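Triosephosphate isomerase (PDB 4O4V) catalyses, as a homodimer, the interconversion of D-glyceraldehyde 3-phosphate and dihydroxyacetone phosphate in glycolysis and gluconeogenesis. Local coordinates at the interface of chains A and B. Sequence-based numbering; all coordinates share one arbitrary frame. Chains: chain A/B, Triosephosphate isomerase.

The centres of the C-alpha atoms of contact 1 and contact 2 lie about 18 Å apart in one two-fold symmetric homodimer interface. In contact 1 the tip of a long loop of chain B enters the active-site region of chain A. Contact 2 uses the later part of the equivalent loop of chain A, running into helix 79-83, against chain B. A:Asn13 and B:Glu76 of contact 1 return as B:Asn13 and A:Glu76 in contact 2; by the two-fold symmetry each subunit both inserts a loop and receives one. Contact 1 is largely polar and touches catalytic residues, whereas contact 2 is mostly apolar.

Contact 1: the interface of chains A and B. Residues chain A 9, 11-13, 63, 94, 96, 100; chain B 70-76, 78.
Hydrogen bonds converge on B:Thr74, at the tip of the interdigitating loop of the triosephosphate isomerase dimer, where it meets A:Asn9, A:Lys11 and A:His94 of the partner's active-site region. Its hydroxyl OG1 stands beside its own backbone N (chi1 -65°), so both reach one carboxylate oxygen of A:Glu96. OG1 donates to A:Glu96 OE1 over 2.7 Å from above the carboxylate plane. B:Thr74 N donates to A:Glu96 OE1 at 2.9 Å, on its anti lone pair. The same OG1 accepts from A:Asn9 ND2 at 3.1 Å, close to the amide plane. A second carboxylate, extended from A:Glu63, offers the anti lone pair of OE1 to B:Gly75 N at 2.9 Å in a nearly straight bond (170° at H); a water links this oxygen to B:Glu76 O.

Backbone pairing supplies a second kind of grip: A:Ala12 and B:Gly71 form an antiparallel bridge, exchanging N-H and carbonyl in both directions. Beside it the amides of A:Asn13 and B:Asn70 meet with their planes 77° apart, B:Asn70 ND2 lying 3.0 Å from A:Asn13 OD1, nearly along the C=O axis.

A salt bridge within chain A backs up these bonds. The extended A:Lys11 places NZ 2.8 Å from A:Glu96 OE2 on its syn lone pair, which probably steadies both the catalytic lysine and the carboxylate that receives B:Thr74.

Among the apolar contacts, A:Ile100 CD1 approaches B:Phe73 CD1 at 3.8 Å, and A:Lys11 CD packs against B:Ala72 CA.

A separate ring contact involves the catalytic A:His94, whose ND1 accepts from A:Glu96 N, helping to hold the ring's orientation. B:Thr74 OG1 lies over the ring centre, 3.5 Å above its plane.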
loop_
_atom_site.group_PDB
_atom_site.type_symbol
_atom_site.label_atom_id
_atom_site.label_comp_id
_atom_site.label_asym_id
_atom_site.label_seq_id
_atom_site.Cartn_x
_atom_site.Cartn_y
_atom_site.Cartn_z
ATOM N N ASN A 9 12.628 7.956 -7.322
ATOM C CA ASN A 9 11.542 7.017 -7.031
ATOM C C ASN A 9 12.105 5.602 -7.035
ATOM O O ASN A 9 12.338 5.025 -8.095
ATOM C CB ASN A 9 10.452 7.165 -8.084
ATOM C CG ASN A 9 9.287 6.245 -7.847
ATOM O OD1 ASN A 9 9.165 5.629 -6.775
ATOM N ND2 ASN A 9 8.395 6.173 -8.808
ATOM N N LYS A 11 10.523 3.030 -6.378
ATOM C CA LYS A 11 9.436 2.123 -6.740
ATOM C C LYS A 11 9.400 1.003 -5.713
ATOM O O LYS A 11 9.638 1.247 -4.525
ATOM C CB LYS A 11 9.494 1.640 -8.191
ATOM C CG LYS A 11 9.630 2.803 -9.196
ATOM C CD LYS A 11 9.549 2.343 -10.627
ATOM C CE LYS A 11 9.673 3.504 -11.589
ATOM N NZ LYS A 11 9.426 3.040 -12.974
ATOM N N ALA A 12 9.081 -0.220 -6.097
ATOM C CA ALA A 12 9.011 -1.348 -5.154
ATOM C C ALA A 12 10.377 -2.024 -5.066
ATOM O O ALA A 12 10.564 -3.161 -5.495
ATOM C CB ALA A 12 7.922 -2.329 -5.539
ATOM N N ASN A 13 11.319 -1.280 -4.521
ATOM C CA ASN A 13 12.707 -1.726 -4.411
ATOM C C ASN A 13 13.342 -0.995 -3.244
ATOM O O ASN A 13 12.850 0.055 -2.820
ATOM C CB ASN A 13 13.530 -1.325 -5.643
ATOM C CG ASN A 13 13.039 -1.899 -6.931
ATOM O OD1 ASN A 13 13.343 -3.060 -7.264
ATOM N ND2 ASN A 13 12.298 -1.119 -7.694
ATOM N N GLU A 63 5.424 6.957 -1.671
ATOM C CA GLU A 63 5.147 6.652 -3.073
ATOM C C GLU A 63 3.655 6.690 -3.414
ATOM O O GLU A 63 3.271 6.557 -4.579
ATOM C CB GLU A 63 5.719 5.293 -3.479
ATOM C CG GLU A 63 7.262 5.274 -3.514
ATOM C CD GLU A 63 7.831 3.937 -3.940
ATOM O OE1 GLU A 63 7.124 3.126 -4.554
ATOM O OE2 GLU A 63 9.051 3.694 -3.644
ATOM N N HIS A 94 1.244 8.139 -10.114
ATOM C CA HIS A 94 2.257 7.507 -10.943
ATOM C C HIS A 94 1.586 6.572 -11.932
ATOM O O HIS A 94 0.596 5.888 -11.603
ATOM C CB HIS A 94 3.234 6.730 -10.064
ATOM C CG HIS A 94 4.460 6.324 -10.783
ATOM N ND1 HIS A 94 4.534 5.216 -11.587
ATOM C CD2 HIS A 94 5.656 6.938 -10.859
ATOM C CE1 HIS A 94 5.725 5.190 -12.150
ATOM N NE2 HIS A 94 6.432 6.206 -11.692
ATOM N N GLU A 96 2.225 3.675 -12.908
ATOM C CA GLU A 96 2.056 2.302 -12.461
ATOM C C GLU A 96 0.809 2.140 -11.610
ATOM O O GLU A 96 0.150 1.093 -11.671
ATOM C CB GLU A 96 3.348 1.862 -11.748
ATOM C CG GLU A 96 4.521 1.752 -12.721
ATOM C CD GLU A 96 5.881 1.941 -12.124
ATOM O OE1 GLU A 96 6.054 1.986 -10.887
ATOM O OE2 GLU A 96 6.848 2.043 -12.939
ATOM N N ILE A 100 -1.793 -0.196 -13.403
ATOM C CA ILE A 100 -1.816 -1.528 -12.798
ATOM C C ILE A 100 -2.806 -1.596 -11.637
ATOM O O ILE A 100 -3.609 -2.542 -11.525
ATOM C CB ILE A 100 -0.403 -1.963 -12.288
ATOM C CG1 ILE A 100 0.611 -1.932 -13.436
ATOM C CG2 ILE A 100 -0.485 -3.337 -11.644
ATOM C CD1 ILE A 100 2.061 -2.175 -13.012
ATOM N N ASN B 70 9.654 -7.468 -6.296
ATOM C CA ASN B 70 10.173 -6.115 -6.413
ATOM C C ASN B 70 9.908 -5.669 -7.814
ATOM O O ASN B 70 9.551 -6.494 -8.669
ATOM C CB ASN B 70 11.695 -6.023 -6.115
ATOM C CG ASN B 70 12.546 -6.726 -7.107
ATOM O OD1 ASN B 70 12.491 -7.937 -7.229
ATOM N ND2 ASN B 70 13.371 -5.980 -7.808
ATOM N N GLY B 71 10.104 -4.398 -8.091
ATOM C CA GLY B 71 10.090 -3.875 -9.443
ATOM C C GLY B 71 9.303 -2.613 -9.603
ATOM O O GLY B 71 9.152 -1.825 -8.664
ATOM N N ALA B 72 8.780 -2.418 -10.807
ATOM C CA ALA B 72 8.191 -1.150 -11.234
ATOM C C ALA B 72 6.717 -1.093 -10.834
ATOM O O ALA B 72 5.795 -1.093 -11.670
ATOM C CB ALA B 72 8.379 -0.983 -12.727
ATOM N N PHE B 73 6.532 -1.045 -9.518
ATOM C CA PHE B 73 5.205 -1.097 -8.883
ATOM C C PHE B 73 5.128 -0.023 -7.803
ATOM O O PHE B 73 5.022 -0.316 -6.625
ATOM C CB PHE B 73 4.936 -2.493 -8.337
ATOM C CG PHE B 73 5.196 -3.584 -9.362
ATOM C CD1 PHE B 73 4.417 -3.688 -10.495
ATOM C CD2 PHE B 73 6.270 -4.460 -9.216
ATOM C CE1 PHE B 73 4.693 -4.668 -11.461
ATOM C CE2 PHE B 73 6.525 -5.440 -10.183
ATOM C CZ PHE B 73 5.747 -5.516 -11.283
ATOM N N THR B 74 5.196 1.225 -8.235
ATOM C CA THR B 74 5.210 2.345 -7.317
ATOM C C THR B 74 4.077 2.247 -6.314
ATOM O O THR B 74 2.925 2.015 -6.688
ATOM C CB THR B 74 5.142 3.665 -8.116
ATOM O OG1 THR B 74 6.341 3.794 -8.899
ATOM C CG2 THR B 74 5.041 4.896 -7.218
ATOM N N GLY B 75 4.410 2.398 -5.037
ATOM C CA GLY B 75 3.447 2.349 -3.947
ATOM C C GLY B 75 3.260 0.991 -3.305
ATOM O O GLY B 75 2.694 0.932 -2.208
ATOM N N GLU B 76 3.703 -0.086 -3.953
ATOM C CA GLU B 76 3.490 -1.439 -3.430
ATOM C C GLU B 76 4.625 -1.886 -2.509
ATOM O O GLU B 76 5.779 -1.563 -2.718
ATOM C CB GLU B 76 3.333 -2.435 -4.579
ATOM C CG GLU B 76 2.094 -2.215 -5.420
ATOM C CD GLU B 76 0.799 -2.313 -4.604
ATOM O OE1 GLU B 76 0.542 -3.377 -3.979
ATOM O OE2 GLU B 76 0.020 -1.326 -4.581
ATOM N N THR B 78 6.350 -5.477 -0.927
ATOM C CA THR B 78 6.467 -6.860 -1.380
ATOM C C THR B 78 6.911 -7.797 -0.261
ATOM O O THR B 78 7.448 -7.398 0.790
ATOM C CB THR B 78 7.433 -6.949 -2.538
ATOM O OG1 THR B 78 8.750 -6.656 -2.046
ATOM C CG2 THR B 78 7.056 -6.005 -3.670
HETATM O O HOH W 1 6.577 1.007 -2.740
#

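Contact 2: the interface of chains A and B. Residues chain A 44, 47, 76-77, 80-82, 84-85; chain B 13-17, 43-46.
Two hydrogen bonds hold A:Ser84 OG, one made within its chain and one across the interface. The hydroxyl sits between its backbone N and carbonyl carbon (chi1 79°), donates to A:Met81 O at 2.8 Å, and accepts from B:Val17 N at 3.0 Å (159° at H). Because B:Val17 opens helix 17-28, the serine oxygen caps a backbone N-H at the start of that helix, while the bond to A:Met81 O fixes the rotation of the hydroxyl.

Nearby, A:Pro80 O and B:Lys15 O, both acceptors, lie 3.1 Å apart, a clash that suggests tight local packing.

Most of the remaining contact is apolar. B:Ile45, with CG1 anti to its backbone N (chi1 -162°), reaches tip to tip toward A:Phe85 and brings CD1 to 3.7 Å from A:Phe85 CD2. Its other branch, CG2, packs against A:Met81 CB and A:Val77 CG1, both on the chain A side. The far end of the A:Phe85 ring also takes B:Val17, whose CG2 is 3.6 Å from CZ, the two side chains crossing at about a right angle.

A:Met81 runs extended beyond CG along chain B, and its CG meets B:Phe46 CZ at 3.7 Å. Its terminal methyl CE lies 3.7 Å from B:Pro43 CG, the methionine side chain crossing the proline at about a right angle. At the two-fold, the A:Phe44 and B:Phe44 side chains cross obliquely through their CB and CD2 atoms.

This mainly hydrophobic junction fastens the base of the A-chain loop and helix 79-83 to chain B, helping hold the homodimer together.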
loop_
_atom_site.group_PDB
_atom_site.type_symbol
_atom_site.label_atom_id
_atom_site.label_comp_id
_atom_site.label_asym_id
_atom_site.label_seq_id
_atom_site.Cartn_x
_atom_site.Cartn_y
_atom_site.Cartn_z
ATOM N N PHE A 44 6.761 1.985 1.740
ATOM C CA PHE A 44 6.297 2.397 3.058
ATOM C C PHE A 44 7.106 1.803 4.189
ATOM O O PHE A 44 7.422 2.488 5.165
ATOM C CB PHE A 44 4.837 1.999 3.297
ATOM C CG PHE A 44 3.819 2.680 2.433
ATOM C CD1 PHE A 44 3.656 4.056 2.446
ATOM C CD2 PHE A 44 2.977 1.931 1.644
ATOM C CE1 PHE A 44 2.655 4.657 1.660
ATOM C CE2 PHE A 44 1.979 2.531 0.867
ATOM C CZ PHE A 44 1.837 3.884 0.884
ATOM N N LEU A 47 10.296 3.562 4.929
ATOM C CA LEU A 47 10.282 4.991 5.215
ATOM C C LEU A 47 10.867 5.339 6.585
ATOM O O LEU A 47 11.584 6.325 6.686
ATOM C CB LEU A 47 8.881 5.578 5.060
ATOM C CG LEU A 47 8.333 5.634 3.614
ATOM C CD1 LEU A 47 6.917 6.140 3.615
ATOM C CD2 LEU A 47 9.163 6.497 2.705
ATOM N N GLU A 76 -4.026 0.040 3.624
ATOM C CA GLU A 76 -3.686 1.411 3.230
ATOM C C GLU A 76 -2.866 2.132 4.299
ATOM O O GLU A 76 -3.060 1.943 5.486
ATOM C CB GLU A 76 -4.956 2.208 2.928
ATOM C CG GLU A 76 -5.725 1.707 1.725
ATOM C CD GLU A 76 -4.896 1.740 0.435
ATOM O OE1 GLU A 76 -4.415 2.835 0.038
ATOM O OE2 GLU A 76 -4.717 0.669 -0.199
ATOM N N VAL A 77 -1.981 3.013 3.846
ATOM C CA VAL A 77 -1.213 3.923 4.701
ATOM C C VAL A 77 -1.699 5.332 4.453
ATOM O O VAL A 77 -2.008 5.705 3.323
ATOM C CB VAL A 77 0.303 3.788 4.420
ATOM C CG1 VAL A 77 1.113 4.835 5.166
ATOM C CG2 VAL A 77 0.759 2.378 4.806
ATOM N N PRO A 80 -1.581 11.078 8.004
ATOM C CA PRO A 80 -1.090 11.302 9.379
ATOM C C PRO A 80 0.001 10.310 9.798
ATOM O O PRO A 80 0.879 10.656 10.576
ATOM C CB PRO A 80 -2.351 11.139 10.236
ATOM C CG PRO A 80 -3.517 11.395 9.270
ATOM C CD PRO A 80 -3.053 10.956 7.949
ATOM N N MET A 81 -0.070 9.071 9.315
ATOM C CA MET A 81 0.920 8.068 9.712
ATOM C C MET A 81 2.295 8.491 9.206
ATOM O O MET A 81 3.292 8.428 9.927
ATOM C CB MET A 81 0.569 6.709 9.142
ATOM C CG MET A 81 -0.758 6.123 9.567
ATOM S SD MET A 81 -1.063 4.599 8.651
ATOM C CE MET A 81 -2.764 4.263 9.147
ATOM N N ILE A 82 2.354 8.889 7.948
ATOM C CA ILE A 82 3.585 9.332 7.311
ATOM C C ILE A 82 4.105 10.590 7.996
ATOM O O ILE A 82 5.293 10.685 8.322
ATOM C CB ILE A 82 3.323 9.538 5.811
ATOM C CG1 ILE A 82 3.010 8.191 5.128
ATOM C CG2 ILE A 82 4.485 10.241 5.127
ATOM C CD1 ILE A 82 2.231 8.371 3.839
ATOM N N SER A 84 3.708 11.474 10.961
ATOM C CA SER A 84 4.131 11.236 12.333
ATOM C C SER A 84 5.599 10.844 12.415
ATOM O O SER A 84 6.191 10.913 13.502
ATOM C CB SER A 84 3.229 10.190 13.015
ATOM O OG SER A 84 3.533 8.834 12.666
ATOM N N PHE A 85 6.211 10.456 11.304
ATOM C CA PHE A 85 7.652 10.235 11.226
ATOM C C PHE A 85 8.406 11.488 10.792
ATOM O O PHE A 85 9.629 11.463 10.750
ATOM C CB PHE A 85 7.978 9.081 10.268
ATOM C CG PHE A 85 7.574 7.743 10.793
ATOM C CD1 PHE A 85 8.439 6.995 11.562
ATOM C CD2 PHE A 85 6.307 7.242 10.565
ATOM C CE1 PHE A 85 8.049 5.751 12.065
ATOM C CE2 PHE A 85 5.923 6.017 11.051
ATOM C CZ PHE A 85 6.784 5.272 11.803
ATOM N N ASN B 13 -4.956 2.169 10.997
ATOM C CA ASN B 13 -4.945 2.811 12.311
ATOM C C ASN B 13 -3.707 2.342 13.050
ATOM O O ASN B 13 -3.131 1.303 12.711
ATOM C CB ASN B 13 -6.133 2.360 13.171
ATOM C CG ASN B 13 -7.474 2.677 12.595
ATOM O OD1 ASN B 13 -7.969 3.811 12.733
ATOM N ND2 ASN B 13 -8.103 1.705 11.964
ATOM N N PRO B 14 -3.302 3.053 14.101
ATOM C CA PRO B 14 -3.752 4.394 14.482
ATOM C C PRO B 14 -3.130 5.446 13.562
ATOM O O PRO B 14 -2.459 5.121 12.586
ATOM C CB PRO B 14 -3.249 4.500 15.937
ATOM C CG PRO B 14 -1.968 3.737 15.911
ATOM C CD PRO B 14 -2.226 2.565 14.978
ATOM N N LYS B 15 -3.373 6.717 13.856
ATOM C CA LYS B 15 -2.893 7.795 13.014
ATOM C C LYS B 15 -1.425 8.054 13.165
ATOM O O LYS B 15 -0.825 8.608 12.248
ATOM C CB LYS B 15 -3.646 9.100 13.336
ATOM C CG LYS B 15 -5.050 9.105 12.793
ATOM C CD LYS B 15 -5.756 10.464 12.871
ATOM C CE LYS B 15 -5.904 10.946 14.258
ATOM N NZ LYS B 15 -6.753 10.016 15.036
ATOM N N THR B 16 -0.816 7.719 14.308
ATOM C CA THR B 16 0.558 8.136 14.580
ATOM C C THR B 16 1.395 7.002 15.174
ATOM O O THR B 16 0.888 6.124 15.885
ATOM C CB THR B 16 0.640 9.328 15.549
ATOM O OG1 THR B 16 0.228 8.908 16.855
ATOM C CG2 THR B 16 -0.215 10.499 15.066
ATOM N N VAL B 17 2.698 7.071 14.930
ATOM C CA VAL B 17 3.611 6.094 15.494
ATOM C C VAL B 17 3.592 6.136 17.034
ATOM O O VAL B 17 3.722 5.089 17.670
ATOM C CB VAL B 17 5.039 6.244 14.919
ATOM C CG1 VAL B 17 5.681 7.581 15.323
ATOM C CG2 VAL B 17 5.883 5.046 15.323
ATOM N N PRO B 43 -0.446 -1.230 9.787
ATOM C CA PRO B 43 -0.023 -0.556 8.545
ATOM C C PRO B 43 1.455 -0.749 8.263
ATOM O O PRO B 43 2.282 -0.809 9.180
ATOM C CB PRO B 43 -0.338 0.919 8.827
ATOM C CG PRO B 43 -1.484 0.863 9.787
ATOM C CD PRO B 43 -1.212 -0.318 10.660
ATOM N N PHE B 44 1.812 -0.786 6.985
ATOM C CA PHE B 44 3.185 -1.071 6.593
ATOM C C PHE B 44 4.202 -0.222 7.320
ATOM O O PHE B 44 5.254 -0.716 7.735
ATOM C CB PHE B 44 3.407 -0.847 5.093
ATOM C CG PHE B 44 2.671 -1.773 4.172
ATOM C CD1 PHE B 44 2.876 -3.143 4.202
ATOM C CD2 PHE B 44 1.811 -1.261 3.229
ATOM C CE1 PHE B 44 2.206 -3.977 3.287
ATOM C CE2 PHE B 44 1.149 -2.094 2.317
ATOM C CZ PHE B 44 1.355 -3.437 2.364
ATOM N N ILE B 45 3.916 1.079 7.437
ATOM C CA ILE B 45 4.883 2.022 7.973
ATOM C C ILE B 45 5.112 1.824 9.474
ATOM O O ILE B 45 6.135 2.290 10.008
ATOM C CB ILE B 45 4.439 3.457 7.625
ATOM C CG1 ILE B 45 5.607 4.439 7.768
ATOM C CG2 ILE B 45 3.224 3.894 8.426
ATOM C CD1 ILE B 45 5.274 5.870 7.311
ATOM N N PHE B 46 4.202 1.132 10.146
ATOM C CA PHE B 46 4.366 0.786 11.555
ATOM C C PHE B 46 4.927 -0.618 11.773
ATOM O O PHE B 46 5.239 -0.986 12.910
ATOM C CB PHE B 46 3.034 0.887 12.313
ATOM C CG PHE B 46 2.421 2.265 12.352
ATOM C CD1 PHE B 46 3.181 3.427 12.364
ATOM C CD2 PHE B 46 1.044 2.401 12.388
ATOM C CE1 PHE B 46 2.554 4.696 12.390
ATOM C CE2 PHE B 46 0.427 3.663 12.416
ATOM C CZ PHE B 46 1.190 4.800 12.440
#